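MSM0271 protein (Mycobacterium smegmatis, PDB 5SUH) forms a trimeric, tandem-domain building block of a bacterial microcompartment shell, in which stacked double rings probably take part in transport across the shell. Local coordinates at residues A[129-141]-A[226-238]. Sequence-based numbering, arbitrary orientation.
Sequences NRAEDQLRPRVLF and ITTVLSAIEGQEH
Leu135 and Gln236 face each other where the C-terminal tail of the second of two tandem, circularly permuted BMC domains joins the connection between them, through a single beta bridge rather than a continuous sheet: Gln236 N gives a hydrogen bond to Gln134 O (2.7 Å), and Gln236 O takes one from Arg136 N (3.1 Å). Beside the bridge the Gln236 side chain folds back at chi2 (-55°), letting its NE2 donate a hydrogen bond to Glu132 O at 3.2 Å, with that oxygen close to the amide plane. On the other flank, His238 NE2 donates a hydrogen bond to Arg136 O end-on, 2.8 Å away with a C=O...N angle of 164°, the oxygen lying at the ring's edge and slightly out of its plane. The CD1 methyl of Leu135 lies over one face of this imidazole. The guanidinium of Arg138 turns its own edge to His238 ND1, the two planes 80° apart. Arg136 reaches out with an extended chain, and the Glu237 carboxylate sits over its guanidinium face, the planes nearly perpendicular; this salt bridge is modelled too tightly, and Glu237 is poorly ordered, so its details are doubtful. Apolar contacts centre on Pro137, whose CD packs on Ile233 CG2 (3.9 Å) and whose CB meets Leu230 CB (4.1 Å); Val139 CG2 adds to them against Leu230 CD1. Gln134 crosses Ile233 at about a right angle; its NE2 bonds only weakly to Glu234 O, while OE1 is held by Tyr36 N. The connection leaves helix 113-127, runs beside strand 32-39, where Leu135 bonds to Arg34 through the backbone, and enters strand 138-145, Pro137 packing against Leu230 of helix 216-232 and, like Gln134, against Phe181.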
loop_
_atom_site.group_PDB
_atom_site.type_symbol
_atom_site.label_atom_id
_atom_site.label_comp_id
_atom_site.label_asym_id
_atom_site.label_seq_id
_atom_site.Cartn_x
_atom_site.Cartn_y
_atom_site.Cartn_z
ATOM N N ASN A 129 13.199 -17.011 32.303
ATOM C CA ASN A 129 12.973 -15.632 32.752
ATOM C C ASN A 129 11.954 -15.481 33.903
ATOM O O ASN A 129 11.179 -16.402 34.208
ATOM C CB ASN A 129 12.520 -14.764 31.575
ATOM C CG ASN A 129 13.626 -14.512 30.573
ATOM O OD1 ASN A 129 14.531 -13.736 30.822
ATOM N ND2 ASN A 129 13.516 -15.116 29.403
ATOM N N ARG A 130 11.935 -14.293 34.505
ATOM C CA ARG A 130 10.910 -13.921 35.481
ATOM C C ARG A 130 10.244 -12.606 35.123
ATOM O O ARG A 130 10.787 -11.814 34.345
ATOM C CB ARG A 130 11.503 -13.806 36.888
ATOM C CG ARG A 130 12.317 -14.984 37.321
ATOM C CD ARG A 130 13.095 -14.677 38.565
ATOM N NE ARG A 130 13.900 -15.838 38.949
ATOM C CZ ARG A 130 14.825 -15.864 39.904
ATOM N NH1 ARG A 130 15.149 -14.771 40.568
ATOM N NH2 ARG A 130 15.460 -16.996 40.157
ATOM N N ALA A 131 9.076 -12.364 35.709
ATOM C CA ALA A 131 8.250 -11.211 35.331
ATOM C C ALA A 131 9.008 -9.897 35.600
ATOM O O ALA A 131 8.899 -8.931 34.857
ATOM C CB ALA A 131 6.926 -11.228 36.100
ATOM N N GLU A 132 9.814 -9.872 36.649
ATOM C CA GLU A 132 10.443 -8.623 37.018
ATOM C C GLU A 132 11.766 -8.445 36.273
ATOM O O GLU A 132 12.485 -7.485 36.520
ATOM C CB GLU A 132 10.607 -8.527 38.553
ATOM C CG GLU A 132 11.499 -9.555 39.247
ATOM C CD GLU A 132 10.798 -10.872 39.612
ATOM O OE1 GLU A 132 9.650 -11.136 39.150
ATOM O OE2 GLU A 132 11.403 -11.624 40.423
ATOM N N ASP A 133 12.049 -9.334 35.317
ATOM C CA ASP A 133 13.204 -9.148 34.423
ATOM C C ASP A 133 12.874 -8.105 33.329
ATOM O O ASP A 133 13.775 -7.628 32.653
ATOM C CB ASP A 133 13.592 -10.459 33.696
ATOM C CG ASP A 133 14.301 -11.468 34.572
ATOM O OD1 ASP A 133 14.940 -11.093 35.584
ATOM O OD2 ASP A 133 14.208 -12.665 34.221
ATOM N N GLN A 134 11.604 -7.722 33.189
ATOM C CA GLN A 134 11.225 -6.707 32.199
ATOM C C GLN A 134 11.767 -5.305 32.535
ATOM O O GLN A 134 12.237 -5.045 33.662
ATOM C CB GLN A 134 9.696 -6.636 32.025
ATOM C CG GLN A 134 8.933 -5.775 33.062
ATOM C CD GLN A 134 7.409 -5.768 32.822
ATOM O OE1 GLN A 134 6.944 -5.937 31.690
ATOM N NE2 GLN A 134 6.641 -5.526 33.874
ATOM N N LEU A 135 11.719 -4.409 31.544
ATOM C CA LEU A 135 12.071 -2.998 31.758
ATOM C C LEU A 135 10.928 -2.228 32.416
ATOM O O LEU A 135 9.763 -2.393 32.037
ATOM C CB LEU A 135 12.457 -2.345 30.433
ATOM C CG LEU A 135 13.774 -2.821 29.799
ATOM C CD1 LEU A 135 13.949 -2.253 28.391
ATOM C CD2 LEU A 135 14.917 -2.347 30.662
ATOM N N ARG A 136 11.248 -1.381 33.394
ATOM C CA ARG A 136 10.199 -0.565 33.980
ATOM C C ARG A 136 9.893 0.578 32.995
ATOM O O ARG A 136 10.791 1.069 32.309
ATOM C CB ARG A 136 10.588 -0.044 35.365
ATOM C CG ARG A 136 11.392 1.211 35.364
ATOM C CD ARG A 136 11.501 1.767 36.768
ATOM N NE ARG A 136 12.558 2.774 36.823
ATOM C CZ ARG A 136 13.064 3.287 37.941
ATOM N NH1 ARG A 136 12.633 2.875 39.128
ATOM N NH2 ARG A 136 14.035 4.186 37.866
ATOM N N PRO A 137 8.625 0.992 32.917
ATOM C CA PRO A 137 8.208 2.042 31.972
ATOM C C PRO A 137 8.937 3.362 32.177
ATOM O O PRO A 137 9.143 3.793 33.314
ATOM C CB PRO A 137 6.713 2.212 32.266
ATOM C CG PRO A 137 6.294 0.846 32.831
ATOM C CD PRO A 137 7.482 0.382 33.627
ATOM N N ARG A 138 9.391 3.948 31.074
ATOM C CA ARG A 138 9.996 5.273 31.106
ATOM C C ARG A 138 9.135 6.240 30.322
ATOM O O ARG A 138 8.909 6.048 29.131
ATOM C CB ARG A 138 11.410 5.283 30.535
ATOM C CG ARG A 138 11.946 6.701 30.390
ATOM C CD ARG A 138 13.444 6.767 30.572
ATOM N NE ARG A 138 14.170 6.016 29.552
ATOM C CZ ARG A 138 14.658 6.552 28.434
ATOM N NH1 ARG A 138 14.514 7.856 28.199
ATOM N NH2 ARG A 138 15.306 5.787 27.561
ATOM N N VAL A 139 8.637 7.265 31.008
ATOM C CA VAL A 139 7.825 8.283 30.377
ATOM C C VAL A 139 8.679 9.274 29.581
ATOM O O VAL A 139 9.625 9.843 30.113
ATOM C CB VAL A 139 7.012 8.981 31.419
ATOM C CG1 VAL A 139 6.346 10.177 30.823
ATOM C CG2 VAL A 139 5.997 7.981 31.994
ATOM N N LEU A 140 8.364 9.448 28.298
ATOM C CA LEU A 140 9.155 10.320 27.410
ATOM C C LEU A 140 8.520 11.699 27.240
ATOM O O LEU A 140 9.211 12.688 27.112
ATOM C CB LEU A 140 9.331 9.685 26.019
ATOM C CG LEU A 140 10.140 8.375 25.952
ATOM C CD1 LEU A 140 10.257 7.809 24.541
ATOM C CD2 LEU A 140 11.498 8.578 26.554
ATOM N N PHE A 141 7.191 11.743 27.231
ATOM C CA PHE A 141 6.456 12.982 27.024
ATOM C C PHE A 141 4.962 12.792 27.339
ATOM O O PHE A 141 4.411 11.700 27.173
ATOM C CB PHE A 141 6.642 13.482 25.571
ATOM C CG PHE A 141 6.038 14.840 25.306
ATOM C CD1 PHE A 141 6.739 16.007 25.630
ATOM C CD2 PHE A 141 4.763 14.955 24.751
ATOM C CE1 PHE A 141 6.185 17.261 25.402
ATOM C CE2 PHE A 141 4.192 16.211 24.523
ATOM C CZ PHE A 141 4.908 17.365 24.855
ATOM N N ILE A 226 -2.998 7.087 34.239
ATOM C CA ILE A 226 -1.928 6.437 33.493
ATOM C C ILE A 226 -0.571 6.579 34.196
ATOM O O ILE A 226 0.193 5.617 34.300
ATOM C CB ILE A 226 -1.807 6.996 32.071
ATOM C CG1 ILE A 226 -2.998 6.593 31.221
ATOM C CG2 ILE A 226 -0.535 6.491 31.382
ATOM C CD1 ILE A 226 -2.955 7.294 29.830
ATOM N N THR A 227 -0.275 7.790 34.662
ATOM C CA THR A 227 0.974 8.052 35.352
ATOM C C THR A 227 1.096 7.178 36.605
ATOM O O THR A 227 2.185 6.690 36.932
ATOM C CB THR A 227 1.108 9.563 35.716
ATOM O OG1 THR A 227 0.994 10.379 34.525
ATOM C CG2 THR A 227 2.438 9.871 36.425
ATOM N N THR A 228 -0.008 6.995 37.321
ATOM C CA THR A 228 0.022 6.156 38.510
ATOM C C THR A 228 0.268 4.683 38.128
ATOM O O THR A 228 1.146 4.017 38.690
ATOM C CB THR A 228 -1.265 6.309 39.346
ATOM O OG1 THR A 228 -1.288 7.611 39.945
ATOM C CG2 THR A 228 -1.272 5.318 40.464
ATOM N N VAL A 229 -0.498 4.195 37.165
ATOM C CA VAL A 229 -0.359 2.827 36.682
ATOM C C VAL A 229 1.050 2.471 36.222
ATOM O O VAL A 229 1.586 1.411 36.610
ATOM C CB VAL A 229 -1.318 2.558 35.522
ATOM C CG1 VAL A 229 -0.998 1.240 34.832
ATOM C CG2 VAL A 229 -2.720 2.588 36.014
ATOM N N LEU A 230 1.664 3.353 35.435
ATOM C CA LEU A 230 3.001 3.062 34.920
ATOM C C LEU A 230 4.030 3.049 36.075
ATOM O O LEU A 230 4.954 2.229 36.082
ATOM C CB LEU A 230 3.406 4.059 33.831
ATOM C CG LEU A 230 2.599 4.051 32.521
ATOM C CD1 LEU A 230 3.113 5.057 31.541
ATOM C CD2 LEU A 230 2.549 2.682 31.846
ATOM N N SER A 231 3.864 3.934 37.058
ATOM C CA SER A 231 4.801 3.974 38.191
ATOM C C SER A 231 4.736 2.739 39.048
ATOM O O SER A 231 5.745 2.314 39.581
ATOM C CB SER A 231 4.561 5.182 39.089
ATOM O OG SER A 231 4.965 6.355 38.429
ATOM N N ALA A 232 3.562 2.125 39.126
ATOM C CA ALA A 232 3.370 0.995 40.023
ATOM C C ALA A 232 3.976 -0.294 39.463
ATOM O O ALA A 232 4.114 -1.286 40.169
ATOM C CB ALA A 232 1.885 0.805 40.302
ATOM N N ILE A 233 4.376 -0.263 38.201
ATOM C CA ILE A 233 4.894 -1.450 37.540
ATOM C C ILE A 233 6.366 -1.762 37.870
ATOM O O ILE A 233 7.235 -0.889 37.793
ATOM C CB ILE A 233 4.713 -1.314 36.028
ATOM C CG1 ILE A 233 3.225 -1.308 35.687
ATOM C CG2 ILE A 233 5.419 -2.442 35.276
ATOM C CD1 ILE A 233 2.933 -1.122 34.182
ATOM N N GLU A 234 6.631 -3.022 38.221
ATOM C CA GLU A 234 7.962 -3.478 38.653
ATOM C C GLU A 234 8.831 -3.928 37.476
ATOM O O GLU A 234 8.384 -4.714 36.639
ATOM C CB GLU A 234 7.835 -4.665 39.627
ATOM C CG GLU A 234 7.106 -4.386 40.936
ATOM C CD GLU A 234 7.947 -3.615 41.936
ATOM O OE1 GLU A 234 9.177 -3.521 41.732
ATOM O OE2 GLU A 234 7.377 -3.110 42.930
ATOM N N GLY A 235 10.074 -3.446 37.428
ATOM C CA GLY A 235 11.025 -3.888 36.418
ATOM C C GLY A 235 12.448 -3.398 36.641
ATOM O O GLY A 235 12.722 -2.729 37.628
ATOM N N GLN A 236 13.349 -3.710 35.706
ATOM C CA GLN A 236 14.754 -3.318 35.809
ATOM C C GLN A 236 14.952 -1.900 35.301
ATOM O O GLN A 236 13.990 -1.242 34.915
ATOM C CB GLN A 236 15.645 -4.282 35.026
ATOM C CG GLN A 236 15.648 -5.701 35.579
ATOM C CD GLN A 236 16.025 -5.769 37.054
ATOM O OE1 GLN A 236 16.970 -5.104 37.510
ATOM N NE2 GLN A 236 15.253 -6.542 37.819
ATOM N N GLU A 237 16.204 -1.456 35.226
ATOM C CA GLU A 237 16.505 -0.066 34.886
ATOM C C GLU A 237 17.174 0.021 33.530
ATOM O O GLU A 237 18.017 -0.809 33.189
ATOM C CB GLU A 237 17.408 0.557 35.943
ATOM C CG GLU A 237 16.831 0.449 37.338
ATOM C CD GLU A 237 15.617 1.326 37.533
ATOM O OE1 GLU A 237 15.558 2.401 36.899
ATOM O OE2 GLU A 237 14.715 0.927 38.304
ATOM N N HIS A 238 16.751 0.996 32.738
ATOM C CA HIS A 238 17.285 1.183 31.391
ATOM C C HIS A 238 18.791 1.389 31.304
ATOM O O HIS A 238 19.365 1.264 30.220
ATOM C CB HIS A 238 16.555 2.330 30.715
ATOM C CG HIS A 238 15.104 2.053 30.501
ATOM N ND1 HIS A 238 14.420 2.439 29.371
ATOM C CD2 HIS A 238 14.192 1.421 31.290
ATOM C CE1 HIS A 238 13.159 2.063 29.470
ATOM N NE2 HIS A 238 12.999 1.446 30.632
#